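Exo-arabinanase (Penicillium chrysogenum, PDB 3A72) probably releases arabinobiose from the ends of alpha-1,5-linked L-arabinan chains, as an exo-acting glycosyl hydrolase. Local coordinates at residues L24-E29 and N332-L337. Residues are numbered along the deposited sequence; the frame is centred on the assembly and turned at random.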
# COMPACT_ATOMS: atom_id res chain seq x y z
N LEU A 24 5.54 -11.42 1.66
CA LEU A 24 6.01 -10.07 1.34
C LEU A 24 4.81 -9.16 1.18
O LEU A 24 3.71 -9.66 0.86
CB LEU A 24 6.78 -10.07 -0.01
CG LEU A 24 7.76 -8.89 -0.21
CD1 LEU A 24 8.99 -9.03 0.66
CD2 LEU A 24 8.14 -8.79 -1.69
N TYR A 25 4.97 -7.86 1.34
CA TYR A 25 4.01 -6.87 0.89
C TYR A 25 2.75 -6.89 1.75
O TYR A 25 1.67 -7.31 1.31
CB TYR A 25 3.70 -7.02 -0.60
CG TYR A 25 3.24 -5.75 -1.28
CD1 TYR A 25 4.10 -5.05 -2.13
CD2 TYR A 25 1.96 -5.21 -1.05
CE1 TYR A 25 3.71 -3.87 -2.76
CE2 TYR A 25 1.57 -4.02 -1.69
CZ TYR A 25 2.43 -3.38 -2.52
OH TYR A 25 2.08 -2.22 -3.20
N PRO A 26 2.85 -6.47 3.01
CA PRO A 26 1.70 -6.51 3.91
C PRO A 26 0.70 -5.45 3.54
O PRO A 26 1.08 -4.29 3.31
CB PRO A 26 2.31 -6.18 5.27
CG PRO A 26 3.45 -5.25 4.92
CD PRO A 26 4.03 -5.82 3.64
N ARG A 27 -0.58 -5.76 3.59
CA ARG A 27 -1.65 -4.76 3.53
C ARG A 27 -2.72 -5.19 4.52
O ARG A 27 -2.89 -6.36 4.84
CB ARG A 27 -2.20 -4.57 2.11
CG ARG A 27 -1.20 -3.89 1.16
CD ARG A 27 -1.03 -2.43 1.51
NE ARG A 27 -0.16 -1.69 0.59
CZ ARG A 27 1.15 -1.49 0.78
NH1 ARG A 27 1.81 -2.02 1.78
NH2 ARG A 27 1.79 -0.72 -0.10
N ASN A 28 -3.53 -4.21 4.97
CA ASN A 28 -4.55 -4.48 5.95
C ASN A 28 -5.72 -3.51 5.76
O ASN A 28 -5.64 -2.53 5.01
CB ASN A 28 -3.94 -4.47 7.36
CG ASN A 28 -3.27 -3.17 7.62
OD1 ASN A 28 -3.85 -2.08 7.58
ND2 ASN A 28 -2.01 -3.14 7.89
N GLU A 29 -6.79 -3.80 6.46
CA GLU A 29 -7.95 -2.91 6.51
C GLU A 29 -8.61 -3.06 7.87
O GLU A 29 -8.53 -4.12 8.48
CB GLU A 29 -8.94 -3.20 5.37
CG GLU A 29 -10.17 -2.34 5.25
CD GLU A 29 -9.86 -0.87 5.08
OE1 GLU A 29 -10.11 -0.18 4.04
OE2 GLU A 29 -9.41 -0.32 6.10
N ASN A 332 2.61 -3.11 10.48
CA ASN A 332 2.46 -4.50 10.00
C ASN A 332 3.51 -4.79 8.96
O ASN A 332 3.50 -4.14 7.89
CB ASN A 332 1.05 -4.62 9.44
CG ASN A 332 0.66 -5.84 8.69
OD1 ASN A 332 1.23 -6.99 8.82
ND2 ASN A 332 -0.28 -5.73 7.86
N SER A 333 4.40 -5.72 9.22
CA SER A 333 5.41 -6.15 8.27
C SER A 333 5.11 -7.55 7.74
O SER A 333 4.55 -8.40 8.45
CB SER A 333 6.82 -6.17 8.95
OG SER A 333 7.80 -6.53 7.98
N ALA A 334 5.58 -7.83 6.51
CA ALA A 334 5.58 -9.17 5.95
C ALA A 334 6.96 -9.60 5.54
O ALA A 334 7.12 -10.60 4.82
CB ALA A 334 4.58 -9.33 4.80
N GLY A 335 8.01 -8.89 5.98
CA GLY A 335 9.37 -9.28 5.69
C GLY A 335 10.07 -8.38 4.74
O GLY A 335 9.60 -7.29 4.41
N VAL A 336 11.26 -8.82 4.30
CA VAL A 336 12.14 -8.03 3.42
C VAL A 336 12.22 -8.72 2.07
O VAL A 336 11.97 -9.93 1.91
CB VAL A 336 13.54 -7.86 4.04
CG1 VAL A 336 13.43 -7.10 5.36
CG2 VAL A 336 14.25 -9.20 4.24
N LEU A 337 12.60 -7.96 1.03
CA LEU A 337 12.83 -8.53 -0.29
C LEU A 337 13.82 -9.68 -0.20
O LEU A 337 14.88 -9.57 0.44
CB LEU A 337 13.43 -7.43 -1.21
CG LEU A 337 12.37 -6.37 -1.67
CD1 LEU A 337 13.09 -5.16 -2.27
CD2 LEU A 337 11.36 -6.93 -2.68
O HOH W 1 7.20 -7.00 2.94
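N332 reaches the ring of P26 with its backbone carbonyl, while its side-chain amide lies beside P26 CB and the side chain of N28. Its O lies 3.2 Å from P26 CG, a tight fit of a carbonyl against the proline ring. With CG anti to the backbone N (chi1 171°), the N332 amide passes alongside that of N28 in the opposite sense, the two planes 31° apart. N28 OD1 is meanwhile held by R319, which also pairs with E29 through a salt bridge. S333 CB points away from residues 24-29; its OG accepts the N-H of G335, closing an ST turn just where strand 328-333 ends. The methyl of A334 packs against the ring atom P26 CD (3.7 Å), and the same CB lies 3.6 Å from L24 C. G335 follows with a positive phi of 110°, a conformation in which a CB would press on the preceding carbonyl. A water bridges the two backbones, accepting from Y25 N (2.9 Å) and donating to G335 O (2.8 Å). V336 contributes its carbonyl, whose O sits 3.4 Å from L24 CD1 and accepts a hydrogen bond from N342. Finally L337 meets the other branch of L24, CD2 to CD2 at 3.8 Å, the two side chains crossing at a slant. The contact thus joins the innermost strand of one four-stranded antiparallel sheet to a strand of the sheet formed by both chain ends, packed without clear direct hydrogen bonds between them. Six such sheets make up the chain, as in the six-bladed beta-propeller of the sialidase-like fold, and at this junction of first and last blades L24, Y25 and L337 touch bound arabinofuranose.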